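PDB 5NY5: 3,4-dihydroxybenzoate decarboxylase from Enterobacter cloacae, which catalyses the decarboxylation of 3,4-dihydroxybenzoate, and the reverse para-carboxylation of catechols, as a UbiD-family enzyme dependent on prenylated FMN. Local coordinates for residues 11-21 with 75-85; 212-220 with 233-241. All coordinates share one frame; numbering follows the deposited sequence.

Contact 1 lies in the N-terminal UbiD domain and contact 2 in the flavin-binding, Rift-related domain; their centres are about 16 Å apart, yet they touch. P214, first residue of helix 214-219, receives A11 and L85 of contact 1, with A11 CB 3.7 Å from P214 CD. R241 joins the two by a probable hydrogen bond from NH1 to L85 O (2.9 Å), while its other two nitrogens hold D213 within contact 2. Contact 2 reaches the active site directly through E233, a manganese ligand in another structure of this enzyme; contact 1 stays further off, the side chain of M75 about 11 Å from that of the flavin-binding I169.

Contact 1: 11-21 with 75-85; sequences AIALLQRHPGH and MHASRERAALL
L84 lays its two methyl groups across one face of the H18 imidazole, CD1 standing 3.6 Å from the ring centroid and 19° off the normal, a CH-pi contact. CD2 sits over the CG side of the same ring and also reaches H21 CD2, which it meets obliquely. With CG anti to the backbone N, the leucine leans out of helix 79-84 towards the H18-H21 type II turn that follows helix 8-16. L14 adds a methyl against the backbone here, CD2 lying 3.6 Å from L84 O.

Deeper in, L15 packs between segments 11-16 and 79-84, which cross steeply. Its CD1 rests 3.6 Å from SE of the selenomethionine M75 and also touches the CD methylene of R81, while CD2 meets L85 CD2 at 3.7 Å, the two leucines crossing at about a right angle. A11 CB closes on the same L85 methyl, and Y22 of strand 22-25 packs on L15 from outside the contact.

The polar part is R81. Bends at chi2 and chi3 turn its guanidinium back beside H21, where NH1 donates to ND1 (3.3 Å, 155°). ND1 lies in the guanidinium plane, while NH1 comes to the ring edge somewhat tilted from the imidazole plane, the two planes being 72° apart. NE donates to M75 O from above the carbonyl plane, and G55 O and G74 O take NH1 and NH2. S78 is the N-cap of helix 79-84, its OG accepting from R81 N at 3.0 Å.

An accepting ND1 suggests a neutral H21 with its proton on NE2. The donors of the buried guanidinium meet the carbonyls of M75, G55 and G74 and the imidazole of H21; R81 thus ties together the H18-H21 turn, the loop at G55 and the chain at G74-M75, its charge probably spread over neutral acceptors.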
loop_
_atom_site.group_PDB
_atom_site.type_symbol
_atom_site.label_atom_id
_atom_site.label_comp_id
_atom_site.label_asym_id
_atom_site.label_seq_id
_atom_site.Cartn_x
_atom_site.Cartn_y
_atom_site.Cartn_z
ATOM N N ALA A 11 -45.945 23.015 -21.395
ATOM C CA ALA A 11 -45.107 21.832 -21.234
ATOM C C ALA A 11 -45.926 20.641 -20.757
ATOM O O ALA A 11 -45.734 19.517 -21.234
ATOM C CB ALA A 11 -43.965 22.123 -20.261
ATOM N N ILE A 12 -46.839 20.867 -19.811
ATOM C CA ILE A 12 -47.727 19.800 -19.357
ATOM C C ILE A 12 -48.550 19.266 -20.521
ATOM O O ILE A 12 -48.816 18.060 -20.614
ATOM C CB ILE A 12 -48.621 20.310 -18.212
ATOM C CG1 ILE A 12 -47.769 20.676 -16.996
ATOM C CG2 ILE A 12 -49.676 19.279 -17.848
ATOM C CD1 ILE A 12 -48.563 21.239 -15.839
ATOM N N ALA A 13 -48.953 20.152 -21.436
ATOM C CA ALA A 13 -49.730 19.726 -22.592
ATOM C C ALA A 13 -48.936 18.770 -23.469
ATOM O O ALA A 13 -49.495 17.822 -24.033
ATOM C CB ALA A 13 -50.182 20.945 -23.395
ATOM N N LEU A 14 -47.627 19.000 -23.598
ATOM C CA LEU A 14 -46.796 18.085 -24.372
ATOM C C LEU A 14 -46.683 16.731 -23.686
ATOM O O LEU A 14 -46.701 15.689 -24.351
ATOM C CB LEU A 14 -45.410 18.689 -24.597
ATOM C CG LEU A 14 -44.396 17.780 -25.296
ATOM C CD1 LEU A 14 -44.922 17.324 -26.645
ATOM C CD2 LEU A 14 -43.063 18.481 -25.458
ATOM N N LEU A 15 -46.573 16.723 -22.357
ATOM C CA LEU A 15 -46.487 15.458 -21.638
ATOM C C LEU A 15 -47.764 14.644 -21.783
ATOM O O LEU A 15 -47.713 13.411 -21.842
ATOM C CB LEU A 15 -46.184 15.708 -20.162
ATOM C CG LEU A 15 -44.871 16.419 -19.839
ATOM C CD1 LEU A 15 -44.634 16.424 -18.340
ATOM C CD2 LEU A 15 -43.710 15.763 -20.565
ATOM N N GLN A 16 -48.917 15.311 -21.848
ATOM C CA GLN A 16 -50.173 14.586 -21.979
ATOM C C GLN A 16 -50.262 13.850 -23.307
ATOM O O GLN A 16 -50.962 12.836 -23.405
ATOM C CB GLN A 16 -51.346 15.548 -21.801
ATOM C CG GLN A 16 -51.525 16.011 -20.363
ATOM C CD GLN A 16 -52.454 17.199 -20.235
ATOM O OE1 GLN A 16 -52.473 18.080 -21.094
ATOM N NE2 GLN A 16 -53.229 17.233 -19.157
ATOM N N ARG A 17 -49.557 14.325 -24.331
ATOM C CA ARG A 17 -49.504 13.617 -25.603
ATOM C C ARG A 17 -48.573 12.413 -25.567
ATOM O O ARG A 17 -48.491 11.683 -26.559
ATOM C CB ARG A 17 -49.083 14.571 -26.725
ATOM C CG ARG A 17 -50.023 15.757 -26.909
ATOM C CD ARG A 17 -49.913 16.378 -28.302
ATOM N NE ARG A 17 -48.671 17.120 -28.504
ATOM C CZ ARG A 17 -48.495 18.391 -28.158
ATOM N NH1 ARG A 17 -49.480 19.067 -27.580
ATOM N NH2 ARG A 17 -47.333 18.990 -28.383
ATOM N N HIS A 18 -47.876 12.187 -24.456
ATOM C CA HIS A 18 -47.008 11.025 -24.278
ATOM C C HIS A 18 -47.408 10.351 -22.974
ATOM O O HIS A 18 -46.915 10.716 -21.900
ATOM C CB HIS A 18 -45.535 11.426 -24.268
ATOM C CG HIS A 18 -45.066 12.033 -25.553
ATOM N ND1 HIS A 18 -44.423 11.304 -26.528
ATOM C CD2 HIS A 18 -45.145 13.301 -26.020
ATOM C CE1 HIS A 18 -44.127 12.096 -27.543
ATOM N NE2 HIS A 18 -44.554 13.313 -27.260
ATOM N N PRO A 19 -48.303 9.367 -23.029
ATOM C CA PRO A 19 -48.798 8.752 -21.791
ATOM C C PRO A 19 -47.673 8.131 -20.972
ATOM O O PRO A 19 -46.756 7.507 -21.508
ATOM C CB PRO A 19 -49.786 7.693 -22.292
ATOM C CG PRO A 19 -49.414 7.459 -23.723
ATOM C CD PRO A 19 -48.913 8.772 -24.228
ATOM N N GLY A 20 -47.754 8.321 -19.657
ATOM C CA GLY A 20 -46.765 7.823 -18.724
ATOM C C GLY A 20 -45.935 8.898 -18.063
ATOM O O GLY A 20 -45.237 8.602 -17.085
ATOM N N HIS A 21 -45.988 10.135 -18.554
ATOM C CA HIS A 21 -45.165 11.210 -18.029
ATOM C C HIS A 21 -45.928 12.222 -17.190
ATOM O O HIS A 21 -45.297 13.098 -16.592
ATOM C CB HIS A 21 -44.458 11.944 -19.177
ATOM C CG HIS A 21 -43.280 11.204 -19.727
ATOM N ND1 HIS A 21 -42.054 11.189 -19.100
ATOM C CD2 HIS A 21 -43.140 10.449 -20.842
ATOM C CE1 HIS A 21 -41.209 10.459 -19.805
ATOM N NE2 HIS A 21 -41.844 9.998 -20.867
HETATM N N MSE A 75 -41.543 17.293 -12.251
HETATM C CA MSE A 75 -41.487 17.711 -13.646
HETATM C C MSE A 75 -40.159 17.335 -14.296
HETATM O O MSE A 75 -40.132 16.875 -15.433
HETATM C CB MSE A 75 -41.732 19.219 -13.753
HETATM C CG MSE A 75 -42.100 19.723 -15.147
HETATM SE SE MSE A 75 -43.717 18.935 -15.933
HETATM C CE MSE A 75 -44.803 18.795 -14.362
ATOM N N HIS A 76 -39.061 17.514 -13.567
ATOM C CA HIS A 76 -37.739 17.163 -14.064
ATOM C C HIS A 76 -37.229 15.844 -13.499
ATOM O O HIS A 76 -36.040 15.544 -13.642
ATOM C CB HIS A 76 -36.734 18.276 -13.749
ATOM C CG HIS A 76 -37.287 19.657 -13.902
ATOM N ND1 HIS A 76 -37.781 20.381 -12.839
ATOM C CD2 HIS A 76 -37.420 20.450 -14.991
ATOM C CE1 HIS A 76 -38.196 21.560 -13.266
ATOM N NE2 HIS A 76 -37.988 21.627 -14.567
ATOM N N ALA A 77 -38.093 15.051 -12.869
ATOM C CA ALA A 77 -37.677 13.818 -12.201
ATOM C C ALA A 77 -37.526 12.640 -13.153
ATOM O O ALA A 77 -37.902 11.517 -12.814
ATOM C CB ALA A 77 -38.668 13.486 -11.088
ATOM N N SER A 78 -36.973 12.871 -14.343
ATOM C CA SER A 78 -36.748 11.818 -15.324
ATOM C C SER A 78 -35.880 12.340 -16.462
ATOM O O SER A 78 -36.135 13.423 -16.996
ATOM C CB SER A 78 -38.076 11.289 -15.872
ATOM O OG SER A 78 -37.885 10.589 -17.088
ATOM N N ARG A 79 -34.849 11.584 -16.837
ATOM C CA ARG A 79 -34.017 12.012 -17.954
ATOM C C ARG A 79 -34.778 11.909 -19.268
ATOM O O ARG A 79 -34.638 12.772 -20.140
ATOM C CB ARG A 79 -32.726 11.192 -18.004
ATOM C CG ARG A 79 -31.841 11.514 -19.201
ATOM C CD ARG A 79 -30.547 10.720 -19.184
ATOM N NE ARG A 79 -29.477 11.439 -18.503
ATOM C CZ ARG A 79 -28.473 12.042 -19.124
ATOM N NH1 ARG A 79 -28.391 12.007 -20.445
ATOM N NH2 ARG A 79 -27.547 12.675 -18.426
ATOM N N GLU A 80 -35.597 10.868 -19.420
ATOM C CA GLU A 80 -36.433 10.755 -20.609
ATOM C C GLU A 80 -37.413 11.916 -20.692
ATOM O O GLU A 80 -37.574 12.533 -21.751
ATOM C CB GLU A 80 -37.186 9.422 -20.607
ATOM C CG GLU A 80 -36.356 8.214 -21.035
ATOM C CD GLU A 80 -35.419 7.721 -19.947
ATOM O OE1 GLU A 80 -35.723 7.935 -18.754
ATOM O OE2 GLU A 80 -34.378 7.119 -20.287
ATOM N N ARG A 81 -38.072 12.233 -19.576
ATOM C CA ARG A 81 -39.040 13.323 -19.572
ATOM C C ARG A 81 -38.381 14.648 -19.926
ATOM O O ARG A 81 -38.937 15.440 -20.697
ATOM C CB ARG A 81 -39.730 13.408 -18.209
ATOM C CG ARG A 81 -40.560 14.661 -18.015
ATOM C CD ARG A 81 -41.798 14.401 -17.172
ATOM N NE ARG A 81 -41.498 14.169 -15.764
ATOM C CZ ARG A 81 -41.473 12.972 -15.187
ATOM N NH1 ARG A 81 -41.730 11.883 -15.897
ATOM N NH2 ARG A 81 -41.195 12.864 -13.898
ATOM N N ALA A 82 -37.190 14.903 -19.383
ATOM C CA ALA A 82 -36.479 16.132 -19.713
ATOM C C ALA A 82 -36.089 16.166 -21.184
ATOM O O ALA A 82 -36.159 17.220 -21.826
ATOM C CB ALA A 82 -35.245 16.280 -18.826
ATOM N N ALA A 83 -35.674 15.025 -21.736
ATOM C CA ALA A 83 -35.299 14.984 -23.143
ATOM C C ALA A 83 -36.509 15.199 -24.042
ATOM O O ALA A 83 -36.416 15.877 -25.070
ATOM C CB ALA A 83 -34.617 13.657 -23.465
ATOM N N LEU A 84 -37.652 14.625 -23.669
ATOM C CA LEU A 84 -38.875 14.847 -24.428
ATOM C C LEU A 84 -39.321 16.299 -24.337
ATOM O O LEU A 84 -39.792 16.874 -25.324
ATOM C CB LEU A 84 -39.969 13.909 -23.925
ATOM C CG LEU A 84 -41.396 14.123 -24.425
ATOM C CD1 LEU A 84 -41.475 13.951 -25.931
ATOM C CD2 LEU A 84 -42.332 13.161 -23.721
ATOM N N LEU A 85 -39.167 16.913 -23.163
ATOM C CA LEU A 85 -39.521 18.315 -22.988
ATOM C C LEU A 85 -38.615 19.256 -23.764
ATOM O O LEU A 85 -38.920 20.451 -23.845
ATOM C CB LEU A 85 -39.487 18.683 -21.505
ATOM C CG LEU A 85 -40.655 18.189 -20.654
ATOM C CD1 LEU A 85 -40.346 18.351 -19.176
ATOM C CD2 LEU A 85 -41.928 18.936 -21.021
#

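Contact 2: 212-220 with 233-241; sequences LDPAIYIGA and ELGVAGALR
A215 and A237 face each other in a close helix-helix packing of small residues, part of the FMN-binding domain of the UbiD fold. The axes of segments 214-219 and 234-241 approach to 7.7 Å at 136°, a spacing permitted by alanine and glycine at the interface.

Apolar contacts make up the middle of the crossing. A237 CB sits against A215 O and against I216 CG1 (3.6 Å), while I216 CG2, anti to the backbone N, turns to L234 CD2 at 3.8 Å. G219 presents bare backbone to V236, whose CB comes to 3.8 Å from G219 CA. L240 CD1 closes over A215 CB, with helix 93-101 also touching L240 and V236.

At the E233 end, CG passes A220 O at 3.9 Å and the chain bends at chi2, carrying the carboxylate away from A220 toward D166, with a long, weak ion pair to R188. E233, D166 and H189 bind manganese in another structure of this enzyme; with no metal bound in this chain, the two carboxylates still lie close.

The charged contact is at the opposite end, where R241 grips D213 side-on, carboxylate and guanidinium planes only 12° apart. NE donates to OD2 at 2.9 Å and NH2 to OD1 at 2.7 Å, each on a syn lone pair. D213 also N-caps its helix: A215 N meets OD1 at 3.1 Å, from above the carboxylate plane.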
loop_
_atom_site.group_PDB
_atom_site.type_symbol
_atom_site.label_atom_id
_atom_site.label_comp_id
_atom_site.label_asym_id
_atom_site.label_seq_id
_atom_site.Cartn_x
_atom_site.Cartn_y
_atom_site.Cartn_z
ATOM N N LEU A 212 -42.333 27.279 -14.154
ATOM C CA LEU A 212 -41.692 27.802 -15.350
ATOM C C LEU A 212 -41.625 26.736 -16.432
ATOM O O LEU A 212 -41.864 25.550 -16.193
ATOM C CB LEU A 212 -40.275 28.298 -15.044
ATOM C CG LEU A 212 -40.105 29.074 -13.742
ATOM C CD1 LEU A 212 -38.633 29.263 -13.434
ATOM C CD2 LEU A 212 -40.816 30.409 -13.835
ATOM N N ASP A 213 -41.304 27.192 -17.635
ATOM C CA ASP A 213 -40.856 26.301 -18.689
ATOM C C ASP A 213 -39.678 25.475 -18.176
ATOM O O ASP A 213 -38.718 26.045 -17.640
ATOM C CB ASP A 213 -40.444 27.126 -19.913
ATOM C CG ASP A 213 -40.179 26.280 -21.150
ATOM O OD1 ASP A 213 -40.076 25.043 -21.042
ATOM O OD2 ASP A 213 -40.062 26.866 -22.246
ATOM N N PRO A 214 -39.726 24.146 -18.282
ATOM C CA PRO A 214 -38.559 23.341 -17.888
ATOM C C PRO A 214 -37.270 23.786 -18.549
ATOM O O PRO A 214 -36.193 23.620 -17.962
ATOM C CB PRO A 214 -38.960 21.927 -18.318
ATOM C CG PRO A 214 -40.439 21.926 -18.214
ATOM C CD PRO A 214 -40.892 23.307 -18.603
ATOM N N ALA A 215 -37.347 24.362 -19.751
ATOM C CA ALA A 215 -36.152 24.892 -20.396
ATOM C C ALA A 215 -35.497 25.971 -19.543
ATOM O O ALA A 215 -34.268 26.085 -19.511
ATOM C CB ALA A 215 -36.499 25.437 -21.780
ATOM N N ILE A 216 -36.301 26.767 -18.838
ATOM C CA ILE A 216 -35.738 27.807 -17.984
ATOM C C ILE A 216 -35.050 27.187 -16.776
ATOM O O ILE A 216 -33.896 27.505 -16.468
ATOM C CB ILE A 216 -36.829 28.806 -17.561
ATOM C CG1 ILE A 216 -37.404 29.520 -18.786
ATOM C CG2 ILE A 216 -36.270 29.804 -16.567
ATOM C CD1 ILE A 216 -38.411 30.601 -18.454
ATOM N N TYR A 217 -35.748 26.294 -16.072
ATOM C CA TYR A 217 -35.167 25.646 -14.901
ATOM C C TYR A 217 -33.877 24.914 -15.252
ATOM O O TYR A 217 -32.900 24.966 -14.498
ATOM C CB TYR A 217 -36.176 24.676 -14.288
ATOM C CG TYR A 217 -37.112 25.288 -13.272
ATOM C CD1 TYR A 217 -36.628 26.055 -12.224
ATOM C CD2 TYR A 217 -38.483 25.090 -13.360
ATOM C CE1 TYR A 217 -37.482 26.608 -11.290
ATOM C CE2 TYR A 217 -39.344 25.641 -12.432
ATOM C CZ TYR A 217 -38.841 26.399 -11.401
ATOM O OH TYR A 217 -39.699 26.947 -10.480
ATOM N N ILE A 218 -33.854 24.236 -16.399
ATOM C CA ILE A 218 -32.695 23.431 -16.771
ATOM C C ILE A 218 -31.544 24.325 -17.212
ATOM O O ILE A 218 -30.401 24.152 -16.775
ATOM C CB ILE A 218 -33.079 22.421 -17.868
ATOM C CG1 ILE A 218 -34.076 21.398 -17.320
ATOM C CG2 ILE A 218 -31.844 21.732 -18.419
ATOM C CD1 ILE A 218 -34.671 20.500 -18.380
ATOM N N GLY A 219 -31.827 25.295 -18.081
ATOM C CA GLY A 219 -30.775 26.160 -18.582
ATOM C C GLY A 219 -30.170 27.057 -17.522
ATOM O O GLY A 219 -29.000 27.437 -17.621
ATOM N N ALA A 220 -30.944 27.398 -16.491
ATOM C CA ALA A 220 -30.456 28.302 -15.457
ATOM C C ALA A 220 -29.322 27.702 -14.638
ATOM O O ALA A 220 -28.604 28.444 -13.960
ATOM C CB ALA A 220 -31.600 28.708 -14.529
ATOM N N GLU A 233 -28.405 33.588 -17.914
ATOM C CA GLU A 233 -28.816 32.201 -17.740
ATOM C C GLU A 233 -30.150 31.916 -18.413
ATOM O O GLU A 233 -30.454 30.753 -18.697
ATOM C CB GLU A 233 -28.886 31.844 -16.255
ATOM C CG GLU A 233 -27.539 31.813 -15.555
ATOM C CD GLU A 233 -27.115 33.171 -15.038
ATOM O OE1 GLU A 233 -26.963 33.316 -13.806
ATOM O OE2 GLU A 233 -26.942 34.095 -15.859
ATOM N N LEU A 234 -30.947 32.952 -18.680
ATOM C CA LEU A 234 -32.184 32.792 -19.428
ATOM C C LEU A 234 -31.944 32.621 -20.920
ATOM O O LEU A 234 -32.856 32.194 -21.636
ATOM C CB LEU A 234 -33.100 33.993 -19.192
ATOM C CG LEU A 234 -33.539 34.238 -17.748
ATOM C CD1 LEU A 234 -34.386 35.492 -17.652
ATOM C CD2 LEU A 234 -34.302 33.042 -17.215
ATOM N N GLY A 235 -30.744 32.949 -21.404
ATOM C CA GLY A 235 -30.449 32.805 -22.817
ATOM C C GLY A 235 -30.459 31.374 -23.302
ATOM O O GLY A 235 -30.682 31.135 -24.493
ATOM N N VAL A 236 -30.224 30.416 -22.406
ATOM C CA VAL A 236 -30.263 29.011 -22.792
ATOM C C VAL A 236 -31.688 28.598 -23.136
ATOM O O VAL A 236 -31.937 27.970 -24.170
ATOM C CB VAL A 236 -29.673 28.132 -21.676
ATOM C CG1 VAL A 236 -29.484 26.705 -22.164
ATOM C CG2 VAL A 236 -28.359 28.714 -21.183
ATOM N N ALA A 237 -32.643 28.954 -22.274
ATOM C CA ALA A 237 -34.040 28.623 -22.536
ATOM C C ALA A 237 -34.530 29.271 -23.824
ATOM O O ALA A 237 -35.221 28.630 -24.625
ATOM C CB ALA A 237 -34.912 29.052 -21.358
ATOM N N GLY A 238 -34.180 30.541 -24.041
ATOM C CA GLY A 238 -34.544 31.191 -25.287
ATOM C C GLY A 238 -33.971 30.485 -26.500
ATOM O O GLY A 238 -34.626 30.382 -27.539
ATOM N N ALA A 239 -32.741 29.982 -26.382
ATOM C CA ALA A 239 -32.148 29.235 -27.485
ATOM C C ALA A 239 -32.808 27.871 -27.645
ATOM O O ALA A 239 -32.988 27.391 -28.770
ATOM C CB ALA A 239 -30.646 29.080 -27.264
ATOM N N LEU A 240 -33.178 27.236 -26.531
ATOM C CA LEU A 240 -33.819 25.928 -26.600
ATOM C C LEU A 240 -35.206 26.004 -27.226
ATOM O O LEU A 240 -35.672 25.019 -27.809
ATOM C CB LEU A 240 -33.899 25.315 -25.204
ATOM C CG LEU A 240 -32.592 24.764 -24.636
ATOM C CD1 LEU A 240 -32.639 24.749 -23.121
ATOM C CD2 LEU A 240 -32.331 23.368 -25.175
ATOM N N ARG A 241 -35.878 27.151 -27.120
ATOM C CA ARG A 241 -37.195 27.328 -27.715
ATOM C C ARG A 241 -37.184 28.177 -28.976
ATOM O O ARG A 241 -38.234 28.311 -29.614
ATOM C CB ARG A 241 -38.164 27.966 -26.707
ATOM C CG ARG A 241 -38.307 27.220 -25.390
ATOM C CD ARG A 241 -38.718 25.775 -25.596
ATOM N NE ARG A 241 -39.044 25.126 -24.330
ATOM C CZ ARG A 241 -39.236 23.819 -24.186
ATOM N NH1 ARG A 241 -39.128 23.013 -25.233
ATOM N NH2 ARG A 241 -39.531 23.318 -22.997
#